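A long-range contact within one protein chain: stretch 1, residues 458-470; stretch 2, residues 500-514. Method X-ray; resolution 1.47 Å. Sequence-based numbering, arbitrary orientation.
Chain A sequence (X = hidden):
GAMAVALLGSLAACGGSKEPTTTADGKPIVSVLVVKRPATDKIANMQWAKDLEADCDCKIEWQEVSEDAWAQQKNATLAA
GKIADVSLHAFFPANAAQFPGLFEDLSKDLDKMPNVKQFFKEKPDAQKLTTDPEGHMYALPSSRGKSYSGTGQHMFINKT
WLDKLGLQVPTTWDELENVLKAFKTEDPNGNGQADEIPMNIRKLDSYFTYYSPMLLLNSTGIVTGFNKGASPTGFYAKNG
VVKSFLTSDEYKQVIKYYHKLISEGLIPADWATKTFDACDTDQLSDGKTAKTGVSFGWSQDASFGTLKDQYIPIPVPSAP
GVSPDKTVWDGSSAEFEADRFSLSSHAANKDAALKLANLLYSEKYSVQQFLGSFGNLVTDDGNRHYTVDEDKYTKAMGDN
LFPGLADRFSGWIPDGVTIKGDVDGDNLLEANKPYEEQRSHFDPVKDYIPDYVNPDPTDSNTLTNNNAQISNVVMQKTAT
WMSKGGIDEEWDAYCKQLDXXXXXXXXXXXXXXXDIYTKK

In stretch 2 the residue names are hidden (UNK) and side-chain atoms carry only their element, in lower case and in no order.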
# COMPACT_ATOMS: atom_id res chain seq x y z
N THR A 458 -6.16 -0.70 -23.69
CA THR A 458 -7.16 -1.67 -24.14
C THR A 458 -7.22 -2.84 -23.17
O THR A 458 -8.30 -3.28 -22.77
CB THR A 458 -6.81 -2.16 -25.55
OG1 THR A 458 -6.88 -1.08 -26.48
CG2 THR A 458 -7.76 -3.25 -25.99
N ASP A 459 -6.06 -3.38 -22.81
CA ASP A 459 -6.05 -4.52 -21.92
C ASP A 459 -6.47 -4.13 -20.51
O ASP A 459 -7.12 -4.93 -19.82
CB ASP A 459 -4.68 -5.19 -21.91
CG ASP A 459 -4.43 -6.05 -23.14
OD1 ASP A 459 -5.35 -6.26 -23.96
OD2 ASP A 459 -3.30 -6.51 -23.26
N SER A 460 -6.12 -2.92 -20.07
CA SER A 460 -6.58 -2.44 -18.77
C SER A 460 -8.10 -2.39 -18.70
O SER A 460 -8.70 -2.80 -17.71
CB SER A 460 -5.98 -1.06 -18.48
OG SER A 460 -4.59 -1.16 -18.24
N ASN A 461 -8.74 -1.91 -19.77
CA ASN A 461 -10.19 -1.86 -19.77
C ASN A 461 -10.80 -3.27 -19.77
O ASN A 461 -11.79 -3.53 -19.08
CB ASN A 461 -10.69 -1.02 -20.95
CG ASN A 461 -10.36 0.47 -20.78
OD1 ASN A 461 -10.23 0.96 -19.67
ND2 ASN A 461 -10.22 1.17 -21.90
N THR A 462 -10.20 -4.21 -20.51
CA THR A 462 -10.69 -5.58 -20.43
C THR A 462 -10.57 -6.12 -19.02
O THR A 462 -11.52 -6.72 -18.49
CB THR A 462 -9.91 -6.47 -21.39
OG1 THR A 462 -10.15 -6.03 -22.74
CG2 THR A 462 -10.34 -7.92 -21.24
N LEU A 463 -9.40 -5.95 -18.41
CA LEU A 463 -9.19 -6.44 -17.04
C LEU A 463 -10.22 -5.86 -16.09
O LEU A 463 -10.86 -6.60 -15.34
CB LEU A 463 -7.79 -6.08 -16.56
CG LEU A 463 -6.64 -6.83 -17.23
CD1 LEU A 463 -5.35 -6.23 -16.77
CD2 LEU A 463 -6.67 -8.33 -16.89
N THR A 464 -10.39 -4.54 -16.11
CA THR A 464 -11.28 -3.90 -15.15
C THR A 464 -12.73 -4.31 -15.39
O THR A 464 -13.48 -4.57 -14.43
CB THR A 464 -11.12 -2.38 -15.25
OG1 THR A 464 -11.49 -1.94 -16.55
CG2 THR A 464 -9.73 -1.96 -14.99
N ASN A 465 -13.15 -4.41 -16.65
CA ASN A 465 -14.51 -4.83 -16.95
C ASN A 465 -14.76 -6.24 -16.44
O ASN A 465 -15.76 -6.51 -15.76
CB ASN A 465 -14.80 -4.74 -18.45
CG ASN A 465 -16.29 -4.49 -18.76
OD1 ASN A 465 -16.73 -3.34 -18.88
ND2 ASN A 465 -17.06 -5.56 -18.89
N ASN A 466 -13.85 -7.18 -16.75
CA ASN A 466 -14.02 -8.54 -16.27
C ASN A 466 -13.93 -8.59 -14.75
O ASN A 466 -14.73 -9.28 -14.10
CB ASN A 466 -12.95 -9.45 -16.88
CG ASN A 466 -13.14 -9.72 -18.37
OD1 ASN A 466 -14.20 -9.44 -18.96
ND2 ASN A 466 -12.12 -10.30 -18.98
N ASN A 467 -12.96 -7.88 -14.17
CA ASN A 467 -12.80 -7.89 -12.71
C ASN A 467 -14.05 -7.39 -12.01
O ASN A 467 -14.35 -7.83 -10.90
CB ASN A 467 -11.63 -7.02 -12.25
CG ASN A 467 -10.26 -7.64 -12.54
OD1 ASN A 467 -10.14 -8.85 -12.79
ND2 ASN A 467 -9.23 -6.81 -12.49
N ALA A 468 -14.77 -6.45 -12.62
CA ALA A 468 -15.96 -5.92 -11.95
C ALA A 468 -16.98 -7.02 -11.72
O ALA A 468 -17.64 -7.06 -10.68
CB ALA A 468 -16.56 -4.78 -12.75
N GLN A 469 -17.12 -7.94 -12.68
CA GLN A 469 -18.06 -9.03 -12.51
C GLN A 469 -17.48 -10.14 -11.65
O GLN A 469 -18.18 -10.70 -10.79
CB GLN A 469 -18.46 -9.59 -13.89
CG GLN A 469 -18.97 -8.52 -14.87
CD GLN A 469 -20.16 -7.76 -14.30
OE1 GLN A 469 -20.97 -8.31 -13.56
NE2 GLN A 469 -20.23 -6.48 -14.60
N ILE A 470 -16.20 -10.46 -11.87
CA ILE A 470 -15.54 -11.50 -11.09
C ILE A 470 -15.60 -11.15 -9.60
O ILE A 470 -15.87 -12.01 -8.76
CB ILE A 470 -14.08 -11.65 -11.57
CG1 ILE A 470 -14.03 -12.31 -12.95
CG2 ILE A 470 -13.24 -12.44 -10.57
CD1 ILE A 470 -12.71 -12.10 -13.66
N UNK A 500 -16.39 -18.14 -16.97
CA UNK A 500 -17.41 -17.55 -17.83
C UNK A 500 -17.38 -16.03 -17.80
O UNK A 500 -17.86 -15.39 -18.74
o UNK A 500 -19.29 -17.32 -16.29
c UNK A 500 -18.79 -18.03 -17.41
N UNK A 501 -16.81 -15.43 -16.75
CA UNK A 501 -16.68 -14.00 -16.60
C UNK A 501 -15.33 -13.47 -17.07
O UNK A 501 -15.05 -12.28 -16.92
c UNK A 501 -16.95 -13.62 -15.13
c UNK A 501 -19.41 -13.19 -15.35
c UNK A 501 -18.34 -14.00 -14.60
c UNK A 501 -18.44 -13.72 -13.11
N UNK A 502 -14.50 -14.32 -17.67
CA UNK A 502 -13.27 -13.88 -18.30
C UNK A 502 -12.01 -14.07 -17.47
O UNK A 502 -10.98 -13.50 -17.83
N UNK A 503 -12.07 -14.82 -16.36
CA UNK A 503 -10.87 -14.97 -15.53
C UNK A 503 -9.67 -15.43 -16.34
O UNK A 503 -8.56 -14.90 -16.16
c UNK A 503 -9.94 -16.13 -13.42
c UNK A 503 -11.12 -15.93 -14.37
c UNK A 503 -9.57 -14.82 -12.81
c UNK A 503 -10.27 -17.12 -12.34
N UNK A 504 -9.85 -16.41 -17.22
CA UNK A 504 -8.69 -16.96 -17.94
C UNK A 504 -8.17 -15.98 -18.99
O UNK A 504 -6.96 -15.99 -19.29
o UNK A 504 -7.23 -19.50 -16.71
c UNK A 504 -8.44 -19.48 -16.48
c UNK A 504 -9.43 -19.36 -17.60
c UNK A 504 -9.02 -18.31 -18.57
n UNK A 504 -8.95 -19.51 -15.26
N UNK A 505 -9.03 -15.12 -19.54
CA UNK A 505 -8.55 -14.02 -20.36
C UNK A 505 -7.68 -13.08 -19.54
O UNK A 505 -6.62 -12.63 -19.99
o UNK A 505 -10.38 -10.73 -23.50
o UNK A 505 -11.63 -11.29 -21.75
c UNK A 505 -10.54 -11.30 -22.40
c UNK A 505 -9.34 -12.04 -21.80
c UNK A 505 -9.75 -13.25 -20.95
N UNK A 506 -8.12 -12.78 -18.32
CA UNK A 506 -7.34 -11.90 -17.46
C UNK A 506 -5.98 -12.52 -17.11
O UNK A 506 -4.97 -11.82 -17.09
n UNK A 506 -9.66 -9.97 -15.26
o UNK A 506 -9.60 -10.24 -17.47
c UNK A 506 -8.13 -11.60 -16.17
c UNK A 506 -9.21 -10.55 -16.37
N UNK A 507 -5.95 -13.83 -16.82
CA UNK A 507 -4.67 -14.49 -16.56
C UNK A 507 -3.73 -14.31 -17.75
O UNK A 507 -2.55 -13.96 -17.58
c UNK A 507 -3.55 -16.67 -16.16
c UNK A 507 -4.89 -15.97 -16.22
c UNK A 507 -5.63 -16.12 -14.90
N UNK A 508 -4.23 -14.56 -18.95
CA UNK A 508 -3.39 -14.46 -20.13
C UNK A 508 -2.91 -13.03 -20.38
O UNK A 508 -1.76 -12.82 -20.79
n UNK A 508 -5.79 -16.90 -24.97
c UNK A 508 -5.37 -16.02 -23.87
c UNK A 508 -3.38 -15.09 -22.63
c UNK A 508 -4.16 -15.03 -21.33
c UNK A 508 -3.91 -16.18 -23.62
N UNK A 509 -3.78 -12.02 -20.13
CA UNK A 509 -3.38 -10.63 -20.25
C UNK A 509 -2.25 -10.30 -19.28
O UNK A 509 -1.24 -9.70 -19.66
c UNK A 509 -6.87 -9.09 -21.07
c UNK A 509 -5.51 -9.79 -21.26
c UNK A 509 -4.15 -8.27 -19.77
c UNK A 509 -4.59 -9.70 -20.03
N UNK A 510 -2.38 -10.74 -18.02
CA UNK A 510 -1.32 -10.46 -17.05
C UNK A 510 -0.05 -11.20 -17.42
O UNK A 510 1.05 -10.65 -17.27
c UNK A 510 -1.65 -5.77 -13.72
c UNK A 510 -0.58 -6.48 -14.27
n UNK A 510 -4.16 -8.44 -14.08
c UNK A 510 -2.89 -6.34 -13.61
c UNK A 510 -3.05 -7.64 -14.08
c UNK A 510 -1.99 -8.38 -14.63
c UNK A 510 -0.74 -7.79 -14.73
c UNK A 510 -2.53 -9.67 -15.00
c UNK A 510 -3.84 -9.66 -14.64
c UNK A 510 -1.77 -10.79 -15.62
N UNK A 511 -0.16 -12.44 -17.90
CA UNK A 511 1.05 -13.14 -18.33
C UNK A 511 1.76 -12.38 -19.44
O UNK A 511 2.99 -12.27 -19.45
c UNK A 511 0.73 -14.55 -18.81
o UNK A 511 2.29 -16.81 -17.42
n UNK A 511 4.00 -15.44 -17.96
c UNK A 511 2.76 -15.91 -18.12
c UNK A 511 1.95 -15.33 -19.28
N UNK A 512 1.00 -11.87 -20.40
CA UNK A 512 1.59 -11.15 -21.53
C UNK A 512 2.37 -9.94 -21.05
O UNK A 512 3.52 -9.73 -21.45
n UNK A 512 -2.00 -8.07 -25.09
c UNK A 512 -0.95 -8.54 -24.11
c UNK A 512 -0.05 -9.59 -24.67
c UNK A 512 0.50 -10.73 -22.50
c UNK A 512 1.03 -9.94 -23.69
N UNK A 513 1.75 -9.10 -20.23
CA UNK A 513 2.44 -7.88 -19.80
C UNK A 513 3.58 -8.20 -18.84
O UNK A 513 4.64 -7.57 -18.88
c UNK A 513 2.18 -4.77 -21.61
c UNK A 513 1.08 -3.75 -23.52
c UNK A 513 0.58 -6.33 -20.26
c UNK A 513 -0.14 -5.24 -22.15
c UNK A 513 0.98 -5.43 -21.30
c UNK A 513 2.21 -3.93 -22.71
n UNK A 513 -1.17 -5.98 -21.64
c UNK A 513 1.46 -6.90 -19.20
c UNK A 513 -0.72 -6.65 -20.51
c UNK A 513 -0.10 -4.39 -23.25
N UNK A 514 3.38 -9.19 -17.97
CA UNK A 514 4.48 -9.65 -17.14
C UNK A 514 5.68 -10.04 -18.00
O UNK A 514 6.82 -9.68 -17.71
o UNK A 514 7.94 -13.65 -13.38
c UNK A 514 6.40 -11.80 -13.53
c UNK A 514 5.04 -11.54 -15.53
c UNK A 514 5.43 -11.11 -14.26
c UNK A 514 5.61 -12.67 -16.05
c UNK A 514 6.96 -12.93 -14.07
c UNK A 514 6.57 -13.37 -15.33
c UNK A 514 3.99 -10.81 -16.30
O HOH W 1 -11.30 -8.50 -24.50
O HOH W 2 -13.84 -9.42 -21.96
O HOH W 3 -6.33 -7.19 -12.73

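Position 500 carries one carbon and then one oxygen, and it lies beyond reach of stretch 1: Ser500, whose hydroxyl is bonded elsewhere in the structure. Position 501 has four carbons forked at the second. Its CB lies 3.9 Å from Ile470 CG1, and an apolar branched chain suits this place: Leu501. Position 502 has no side-chain atoms. With phi/psi of 99/12, a CB would jam against the preceding carbonyl, and its ideal position falls 2.5 Å from Asn466 ND2, so Gly502 fits at the helix N-cap.

Position 503, again four carbons forked at the second, is buried, with its CB 4.2 Å from Ile470 CD1: Leu503. Position 504 has three carbons, the third bearing oxygen and nitrogen, and is exposed and out of reach: Gln504. Position 505 ends in two oxygens on its third carbon. This is Glu505, whose OE1 accepts a hydrogen bond from Asn466 ND2 at 3.0 Å; waters link its carboxylate to Thr462 OG1 and Asn466 OD1.

Position 506 has two carbons, the second carrying oxygen and nitrogen, packed among Leu463, Asn466, Asn467 and Ile470. It is Asn506, a short amide that fills the hole while its OD1 accepts from Asn466 ND2 at 2.9 Å; its ND2 lies 2.8 Å from Asn467 OD1.

Position 507, one carbon carrying two more, points away: Val507. Position 508, four carbons in a row ending in nitrogen, is exposed and out of reach: Lys508. Position 509 has four carbons forked at the first, one arm two carbons long. As Ile509 it sets CG2 3.8 Å from Leu463 CD2 and CD1 3.7 Å from Thr462 CG2.

Position 510 has fused rings with eight carbons and one nitrogen, lying obliquely to Leu463. In Trp510, CE2 is 3.8 Å from Leu463 CD1, while NE1 shares a water with Asn467 ND2. Position 511, three carbons ending in oxygen and nitrogen, is out of reach: Gln511. Position 512, four carbons ending in nitrogen, is Lys512; its reach brings NZ 2.7 Å from Asp459 OD2, a salt bridge. Position 513, another fused ring system, meets Asp459 at its edge: Trp513 NE1 donates to Asp459 OD2 at 2.7 Å. Position 514, a six-carbon ring bearing oxygen, is Tyr514, buried away from stretch 1.

The helices cross at 144° between their directions, 9.7 Å apart. Asp459 gathers two donors at one end, Leu463 and Ile509 pack between, and Asn506 locks into its hole beside the Asn466 amide, while Ile470 meets the leucines near the turn.

Stretch 2, residues 500-514: SLGLQENVKIWQKWY
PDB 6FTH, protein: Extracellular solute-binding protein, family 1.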